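Local coordinates for protein paenibacillus xanthan lyase (Paenibacillus, PDB 6F2P) that cleaves the polysaccharide xanthan by a lyase reaction, as a calcium-containing, multidomain enzyme of polysaccharide lyase family 8, at residues 127-138 with 153-161; 168-179 with 190-201. All coordinates share one frame; numbering follows the deposited sequence.

Contact 1. Residues 127-138 with 153-161; sequences QIGGPMALNDIV and YMAAIYYTQ. With CA (calcium ion), chain F.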
# COMPACT_ATOMS: atom_id res chain seq x y z
N GLN A 127 7.42 31.45 19.22
CA GLN A 127 6.05 30.97 19.36
C GLN A 127 5.92 29.59 20.01
O GLN A 127 4.86 29.22 20.49
CB GLN A 127 5.35 30.99 18.00
CG GLN A 127 5.44 32.34 17.31
CD GLN A 127 4.61 32.41 16.04
OE1 GLN A 127 4.90 33.20 15.15
NE2 GLN A 127 3.57 31.60 15.96
N ILE A 128 7.01 28.82 20.02
CA ILE A 128 6.93 27.45 20.50
C ILE A 128 8.05 27.10 21.47
O ILE A 128 7.78 26.77 22.63
CB ILE A 128 6.91 26.46 19.33
CG1 ILE A 128 5.62 26.63 18.52
CG2 ILE A 128 7.07 25.03 19.85
CD1 ILE A 128 5.56 25.81 17.27
N GLY A 129 9.30 27.17 21.01
CA GLY A 129 10.45 26.75 21.81
C GLY A 129 10.56 27.49 23.12
O GLY A 129 10.74 26.88 24.19
N GLY A 130 10.46 28.81 23.05
CA GLY A 130 10.51 29.66 24.22
C GLY A 130 9.35 29.48 25.17
O GLY A 130 9.56 29.17 26.35
N PRO A 131 8.11 29.68 24.68
CA PRO A 131 6.92 29.52 25.54
C PRO A 131 6.88 28.15 26.21
O PRO A 131 6.52 28.03 27.38
CB PRO A 131 5.76 29.68 24.55
CG PRO A 131 6.30 30.58 23.49
CD PRO A 131 7.74 30.16 23.33
N MET A 132 7.26 27.12 25.47
CA MET A 132 7.24 25.75 25.98
C MET A 132 8.14 25.63 27.20
O MET A 132 7.76 25.02 28.20
CB MET A 132 7.73 24.79 24.91
CG MET A 132 7.30 23.36 25.09
SD MET A 132 6.17 22.87 23.77
CE MET A 132 6.02 21.13 24.15
N ALA A 133 9.33 26.21 27.11
CA ALA A 133 10.29 26.11 28.20
C ALA A 133 9.91 27.09 29.32
O ALA A 133 10.07 26.78 30.50
CB ALA A 133 11.70 26.38 27.68
N LEU A 134 9.41 28.25 28.94
CA LEU A 134 8.92 29.22 29.91
C LEU A 134 7.73 28.66 30.69
O LEU A 134 7.66 28.82 31.92
CB LEU A 134 8.57 30.55 29.23
CG LEU A 134 8.11 31.70 30.12
CD1 LEU A 134 9.01 31.85 31.33
CD2 LEU A 134 8.07 33.01 29.33
N ASN A 135 6.81 27.99 30.00
CA ASN A 135 5.69 27.32 30.66
C ASN A 135 6.18 26.35 31.73
O ASN A 135 5.64 26.29 32.83
CB ASN A 135 4.84 26.54 29.66
CG ASN A 135 3.77 27.38 29.03
OD1 ASN A 135 3.34 28.38 29.61
ND2 ASN A 135 3.31 26.98 27.84
N ASP A 136 7.20 25.59 31.38
CA ASP A 136 7.71 24.57 32.29
C ASP A 136 8.37 25.19 33.51
O ASP A 136 8.13 24.75 34.64
CB ASP A 136 8.65 23.62 31.55
CG ASP A 136 7.93 22.78 30.51
OD1 ASP A 136 6.69 22.90 30.40
OD2 ASP A 136 8.60 21.98 29.82
N ILE A 137 9.19 26.21 33.29
CA ILE A 137 9.81 26.94 34.39
C ILE A 137 8.75 27.45 35.34
O ILE A 137 8.79 27.15 36.54
CB ILE A 137 10.62 28.14 33.88
CG1 ILE A 137 11.81 27.64 33.05
CG2 ILE A 137 11.11 29.00 35.06
CD1 ILE A 137 12.44 28.72 32.22
N VAL A 138 7.79 28.20 34.81
CA VAL A 138 6.71 28.75 35.61
C VAL A 138 5.94 27.66 36.36
O VAL A 138 5.50 27.87 37.48
CB VAL A 138 5.75 29.59 34.75
CG1 VAL A 138 4.54 30.03 35.56
CG2 VAL A 138 6.49 30.80 34.18
N TYR A 153 5.04 36.92 32.49
CA TYR A 153 5.54 35.79 31.72
C TYR A 153 4.44 35.23 30.81
O TYR A 153 4.69 34.89 29.65
CB TYR A 153 6.09 34.68 32.63
CG TYR A 153 7.04 35.14 33.71
CD1 TYR A 153 7.78 36.32 33.58
CD2 TYR A 153 7.22 34.39 34.87
CE1 TYR A 153 8.66 36.74 34.58
CE2 TYR A 153 8.10 34.79 35.87
CZ TYR A 153 8.81 35.97 35.71
OH TYR A 153 9.68 36.38 36.70
N MET A 154 3.21 35.15 31.33
CA MET A 154 2.09 34.62 30.54
C MET A 154 1.69 35.60 29.44
O MET A 154 1.36 35.19 28.33
CB MET A 154 0.89 34.28 31.41
CG MET A 154 1.10 33.07 32.33
SD MET A 154 1.52 31.54 31.47
CE MET A 154 3.27 31.39 31.84
N ALA A 155 1.75 36.89 29.75
CA ALA A 155 1.41 37.91 28.76
C ALA A 155 2.33 37.82 27.55
O ALA A 155 1.92 38.09 26.42
CB ALA A 155 1.49 39.30 29.38
N ALA A 156 3.57 37.41 27.80
CA ALA A 156 4.52 37.25 26.72
C ALA A 156 4.12 36.07 25.84
O ALA A 156 4.14 36.16 24.61
CB ALA A 156 5.91 37.06 27.27
N ILE A 157 3.76 34.96 26.47
CA ILE A 157 3.35 33.77 25.75
C ILE A 157 2.07 34.00 24.94
O ILE A 157 2.01 33.64 23.77
CB ILE A 157 3.19 32.56 26.67
CG1 ILE A 157 4.53 32.27 27.36
CG2 ILE A 157 2.70 31.34 25.88
CD1 ILE A 157 4.53 31.02 28.19
N TYR A 158 1.05 34.61 25.55
CA TYR A 158 -0.16 34.99 24.80
C TYR A 158 0.18 35.86 23.59
O TYR A 158 -0.48 35.80 22.55
CB TYR A 158 -1.13 35.78 25.67
CG TYR A 158 -2.00 35.00 26.65
CD1 TYR A 158 -1.46 34.06 27.51
CD2 TYR A 158 -3.36 35.28 26.75
CE1 TYR A 158 -2.25 33.40 28.42
CE2 TYR A 158 -4.16 34.61 27.65
CZ TYR A 158 -3.60 33.67 28.49
OH TYR A 158 -4.41 33.02 29.40
N TYR A 159 1.20 36.69 23.75
CA TYR A 159 1.62 37.59 22.68
C TYR A 159 2.21 36.83 21.50
O TYR A 159 1.76 37.00 20.36
CB TYR A 159 2.61 38.62 23.21
CG TYR A 159 3.35 39.38 22.14
CD1 TYR A 159 2.67 40.26 21.30
CD2 TYR A 159 4.71 39.22 21.96
CE1 TYR A 159 3.35 40.96 20.31
CE2 TYR A 159 5.40 39.91 20.98
CZ TYR A 159 4.71 40.78 20.15
OH TYR A 159 5.38 41.47 19.17
N THR A 160 3.20 35.99 21.76
CA THR A 160 3.83 35.22 20.69
C THR A 160 2.98 34.05 20.21
O THR A 160 3.04 33.67 19.04
CB THR A 160 5.22 34.70 21.10
OG1 THR A 160 5.08 33.74 22.15
CG2 THR A 160 6.10 35.84 21.56
N GLN A 161 2.17 33.47 21.10
CA GLN A 161 1.38 32.29 20.75
C GLN A 161 -0.09 32.47 21.10
O GLN A 161 -0.56 31.97 22.14
CB GLN A 161 1.94 31.04 21.44
CG GLN A 161 1.30 29.73 21.02
CD GLN A 161 1.36 29.55 19.53
OE1 GLN A 161 0.37 29.76 18.83
NE2 GLN A 161 2.53 29.17 19.02
CA CA F . -0.23 30.29 16.74
O HOH W 1 1.29 32.22 16.78
O HOH W 2 2.03 29.43 15.94
O HOH W 3 -1.62 32.32 16.64
O HOH W 4 -0.19 31.08 14.56
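Gln161 meets Gln127 beside a calcium ion, and its amide is held at both ends. OE1 of Gln161 binds the calcium at 2.2 Å, while NE2 of Gln161 donates to Gln127 O at 2.8 Å, a fairly straight bond (162° at the hydrogen) reaching the oxygen from above its carbonyl plane. These two attachments fix the amide's rotation; NE2 also donates to water 2, a calcium ligand. Gln161 sends CG away from its backbone N (chi1 -173°) and then folds at chi2, which brings the amide round to the metal. The extended Gln127 side chain crosses it at about a right angle, laying CG 3.2 Å from Thr160 O. Replacing Gln127 by alanine would probably open a gap over Thr160 O and leave the Gln161 amide less well covered. Further along, CG2 of Ile157 rests on Pro131 CB (3.7 Å), and CD2 of Leu134 lies against Ile157 CG1. At the far end, Val138 CG2 touches Met154 CE tip to tip and Tyr153 CD2 at 3.7 Å. The segments form an antiparallel helical hairpin (156°, axes 9.9 Å apart) in the lyase's N-terminal alpha-helical domain. Helix 168-184 packs on Ile128, Pro131 and Gln161, whereas helices 68-85 and 95-111 cover Leu134 and Ile137.

Contact 2. Residues 168-179 with 190-201; sequences GANRLWESQVIA and RVAAGRDGISAL. With CA (calcium ion), chain F.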
# COMPACT_ATOMS: atom_id res chain seq x y z
N GLY A 168 -0.03 19.91 11.48
CA GLY A 168 0.85 18.88 12.00
C GLY A 168 1.45 19.17 13.37
O GLY A 168 0.76 19.60 14.28
N ALA A 169 2.76 18.94 13.49
CA ALA A 169 3.43 19.10 14.78
C ALA A 169 3.45 20.55 15.30
O ALA A 169 3.42 20.78 16.51
CB ALA A 169 4.84 18.53 14.71
N ASN A 170 3.47 21.53 14.41
CA ASN A 170 3.38 22.91 14.87
C ASN A 170 2.05 23.15 15.56
O ASN A 170 1.97 23.88 16.55
CB ASN A 170 3.53 23.89 13.71
CG ASN A 170 4.91 23.89 13.13
OD1 ASN A 170 5.90 23.57 13.82
ND2 ASN A 170 5.01 24.26 11.86
N ARG A 171 1.01 22.54 15.00
CA ARG A 171 -0.33 22.72 15.53
C ARG A 171 -0.42 22.10 16.90
O ARG A 171 -1.03 22.66 17.81
CB ARG A 171 -1.35 22.10 14.60
CG ARG A 171 -2.77 22.24 15.11
CD ARG A 171 -3.78 21.76 14.09
NE ARG A 171 -5.12 22.13 14.52
CZ ARG A 171 -5.75 23.22 14.12
NH1 ARG A 171 -6.96 23.49 14.59
NH2 ARG A 171 -5.17 24.05 13.25
N LEU A 172 0.20 20.94 17.05
CA LEU A 172 0.25 20.26 18.34
C LEU A 172 0.93 21.15 19.37
O LEU A 172 0.41 21.38 20.46
CB LEU A 172 1.02 18.95 18.22
CG LEU A 172 1.33 18.26 19.55
CD1 LEU A 172 0.05 17.98 20.31
CD2 LEU A 172 2.08 16.97 19.29
N TRP A 173 2.10 21.67 19.00
CA TRP A 173 2.87 22.50 19.90
C TRP A 173 2.16 23.80 20.22
O TRP A 173 2.24 24.28 21.35
CB TRP A 173 4.24 22.79 19.30
CG TRP A 173 5.02 21.56 19.13
CD1 TRP A 173 4.98 20.45 19.92
CD2 TRP A 173 5.96 21.28 18.09
NE1 TRP A 173 5.84 19.49 19.44
CE2 TRP A 173 6.46 19.98 18.31
CE3 TRP A 173 6.43 22.00 16.98
CZ2 TRP A 173 7.41 19.39 17.48
CZ3 TRP A 173 7.38 21.41 16.15
CH2 TRP A 173 7.86 20.12 16.41
N GLU A 174 1.46 24.35 19.24
CA GLU A 174 0.59 25.49 19.49
C GLU A 174 -0.35 25.11 20.62
O GLU A 174 -0.50 25.86 21.60
CB GLU A 174 -0.23 25.83 18.25
CG GLU A 174 0.47 26.66 17.20
CD GLU A 174 -0.41 26.93 15.99
OE1 GLU A 174 -0.95 25.96 15.42
OE2 GLU A 174 -0.58 28.10 15.62
N SER A 175 -0.95 23.93 20.49
CA SER A 175 -1.98 23.48 21.41
C SER A 175 -1.42 23.24 22.79
O SER A 175 -2.03 23.68 23.76
CB SER A 175 -2.67 22.21 20.89
OG SER A 175 -3.16 22.40 19.57
N GLN A 176 -0.28 22.56 22.90
CA GLN A 176 0.38 22.38 24.20
C GLN A 176 0.69 23.72 24.87
O GLN A 176 0.40 23.91 26.04
CB GLN A 176 1.67 21.56 24.07
CG GLN A 176 1.45 20.08 23.77
CD GLN A 176 2.75 19.33 23.51
OE1 GLN A 176 3.03 18.32 24.15
NE2 GLN A 176 3.54 19.82 22.55
N VAL A 177 1.29 24.63 24.11
CA VAL A 177 1.72 25.92 24.63
C VAL A 177 0.51 26.68 25.13
O VAL A 177 0.51 27.24 26.23
CB VAL A 177 2.44 26.74 23.55
CG1 VAL A 177 2.45 28.20 23.93
CG2 VAL A 177 3.87 26.24 23.39
N ILE A 178 -0.53 26.67 24.31
CA ILE A 178 -1.76 27.38 24.65
C ILE A 178 -2.45 26.76 25.86
O ILE A 178 -2.88 27.46 26.77
CB ILE A 178 -2.69 27.46 23.44
CG1 ILE A 178 -2.16 28.54 22.50
CG2 ILE A 178 -4.10 27.76 23.87
CD1 ILE A 178 -2.85 28.59 21.18
N ALA A 179 -2.52 25.43 25.89
CA ALA A 179 -3.13 24.74 27.01
C ALA A 179 -2.37 24.98 28.31
O ALA A 179 -2.98 25.24 29.35
CB ALA A 179 -3.20 23.26 26.72
N ARG A 190 -8.70 29.81 27.44
CA ARG A 190 -7.40 29.55 26.83
C ARG A 190 -7.09 28.05 26.87
O ARG A 190 -6.59 27.50 25.89
CB ARG A 190 -6.32 30.39 27.53
CG ARG A 190 -4.89 30.10 27.11
CD ARG A 190 -4.36 31.09 26.09
NE ARG A 190 -2.91 30.97 25.98
CZ ARG A 190 -2.19 31.42 24.96
NH1 ARG A 190 -2.78 32.03 23.93
NH2 ARG A 190 -0.87 31.26 24.96
N VAL A 191 -7.40 27.39 27.99
CA VAL A 191 -7.20 25.94 28.07
C VAL A 191 -8.10 25.21 27.08
O VAL A 191 -7.68 24.23 26.44
CB VAL A 191 -7.51 25.40 29.47
CG1 VAL A 191 -7.17 23.92 29.55
CG2 VAL A 191 -6.74 26.18 30.53
N ALA A 192 -9.33 25.68 26.93
CA ALA A 192 -10.26 25.02 26.04
C ALA A 192 -9.76 25.15 24.60
O ALA A 192 -9.89 24.21 23.81
CB ALA A 192 -11.66 25.60 26.19
N ALA A 193 -9.18 26.30 24.28
CA ALA A 193 -8.64 26.51 22.94
C ALA A 193 -7.48 25.56 22.74
O ALA A 193 -7.27 25.04 21.64
CB ALA A 193 -8.20 27.96 22.74
N GLY A 194 -6.74 25.31 23.81
CA GLY A 194 -5.64 24.36 23.75
C GLY A 194 -6.15 22.97 23.45
O GLY A 194 -5.67 22.31 22.53
N ARG A 195 -7.13 22.53 24.23
CA ARG A 195 -7.76 21.23 24.05
C ARG A 195 -8.28 21.07 22.62
O ARG A 195 -8.09 20.02 22.01
CB ARG A 195 -8.92 21.05 25.04
CG ARG A 195 -9.77 19.81 24.81
CD ARG A 195 -11.21 20.01 25.27
NE ARG A 195 -11.84 21.15 24.60
CZ ARG A 195 -12.80 21.90 25.13
NH1 ARG A 195 -13.26 21.63 26.35
NH2 ARG A 195 -13.31 22.92 24.45
N ASP A 196 -8.91 22.11 22.09
CA ASP A 196 -9.55 22.00 20.79
C ASP A 196 -8.54 21.94 19.65
O ASP A 196 -8.85 21.45 18.56
CB ASP A 196 -10.54 23.16 20.56
CG ASP A 196 -11.74 23.11 21.49
OD1 ASP A 196 -12.12 22.00 21.94
OD2 ASP A 196 -12.30 24.18 21.79
N GLY A 197 -7.33 22.43 19.89
CA GLY A 197 -6.34 22.54 18.84
C GLY A 197 -5.91 21.21 18.25
O GLY A 197 -5.56 21.14 17.07
N ILE A 198 -5.94 20.15 19.05
CA ILE A 198 -5.48 18.85 18.56
C ILE A 198 -6.51 18.04 17.75
O ILE A 198 -6.14 17.05 17.11
CB ILE A 198 -4.94 17.97 19.69
CG1 ILE A 198 -6.06 17.56 20.64
CG2 ILE A 198 -3.81 18.68 20.43
CD1 ILE A 198 -5.67 16.42 21.57
N SER A 199 -7.79 18.43 17.78
CA SER A 199 -8.82 17.64 17.10
C SER A 199 -8.51 17.43 15.62
O SER A 199 -8.61 16.31 15.11
CB SER A 199 -10.21 18.27 17.27
OG SER A 199 -10.63 18.20 18.62
N ALA A 200 -8.09 18.48 14.94
CA ALA A 200 -7.76 18.38 13.52
C ALA A 200 -6.64 17.39 13.22
O ALA A 200 -6.46 16.99 12.08
CB ALA A 200 -7.43 19.75 12.95
N LEU A 201 -5.89 16.98 14.25
CA LEU A 201 -4.79 16.02 14.09
C LEU A 201 -5.24 14.57 14.26
O LEU A 201 -4.47 13.64 14.01
CB LEU A 201 -3.70 16.28 15.13
CG LEU A 201 -2.96 17.61 15.12
CD1 LEU A 201 -2.04 17.67 16.32
CD2 LEU A 201 -2.18 17.76 13.84
CA CA F . -0.23 30.29 16.74
O HOH W 5 -8.22 20.99 15.96
O HOH W 3 -1.62 32.32 16.64
O HOH W 2 2.03 29.43 15.94
O HOH W 1 1.29 32.22 16.78
O HOH W 4 -0.19 31.08 14.56
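Arg171 reaches across to Gly197 with an extended side chain, CG lying opposite the backbone N (chi1 179°). Its NE donates to Gly197 O at 2.8 Å; the acceptor carbonyl is met in its own plane, but the bond is bent to 137° at the hydrogen. Ala200 CB covers one face of this guanidinium, and NH2 bonds to Met166 O. Water 5 accepts from Arg171 NH1 and Ala200 N and donates to Asp196 O, so it bridges the arginine to the backbone of 196-200.

Arg190 is turned differently: bent at chi2, it crosses Ile178 at about a right angle, with Ile178 CG1 over one guanidinium face, 3.8 Å from Arg190 CZ. NH2 of Arg190 is bonded to Ser181 OG. The CG2 branch of Ile178 lies against the 190-194 backbone, 3.2 Å from Arg190 O and 3.6 Å from Gly194 N.

Between the arginines the backbones come close. The absence of a side chain at Gly194 lets its CA come within 4.0 Å of Ala179 CB. Ser175 OG sits 3.3 Å from Gly197 CA while donating to Arg171 O within its own helix. At the other end, Leu172 CB meets Leu201 CD1 at 3.8 Å, and Leu172 CD1 touches Ile198 CG2.

These small residues accompany an axis separation of 7.5 Å in a close-packed antiparallel helical hairpin (158°) of the N-terminal alpha-helical domain. Glu174 faces elsewhere, binding calcium through OE2. Helix 229-244 packs on Leu172 and Ile198, while helix 123-141 lies against Trp173 and Val177.

Overall arrangement
Contacts 1 and 2 come in series along the chain, as two successive antiparallel helix pairs: 123-141 with 147-160, then 168-184 with 188-197. Both belong to the N-terminal alpha-helical domain of the lyase, and their centres are about 14 Å apart. The pairs touch directly: Gln161 O and Arg190 NH1 are 2.9 Å apart, a probable hydrogen bond, as is Asn135 ND2 to Val177 O at 3.2 Å. One calcium ion also joins them, taking Gln161 from contact 1, Glu174 from contact 2 and Ser163 from the connection between them, along with four waters. The metal thus ties one helical hairpin to the next, consistent with a structural role.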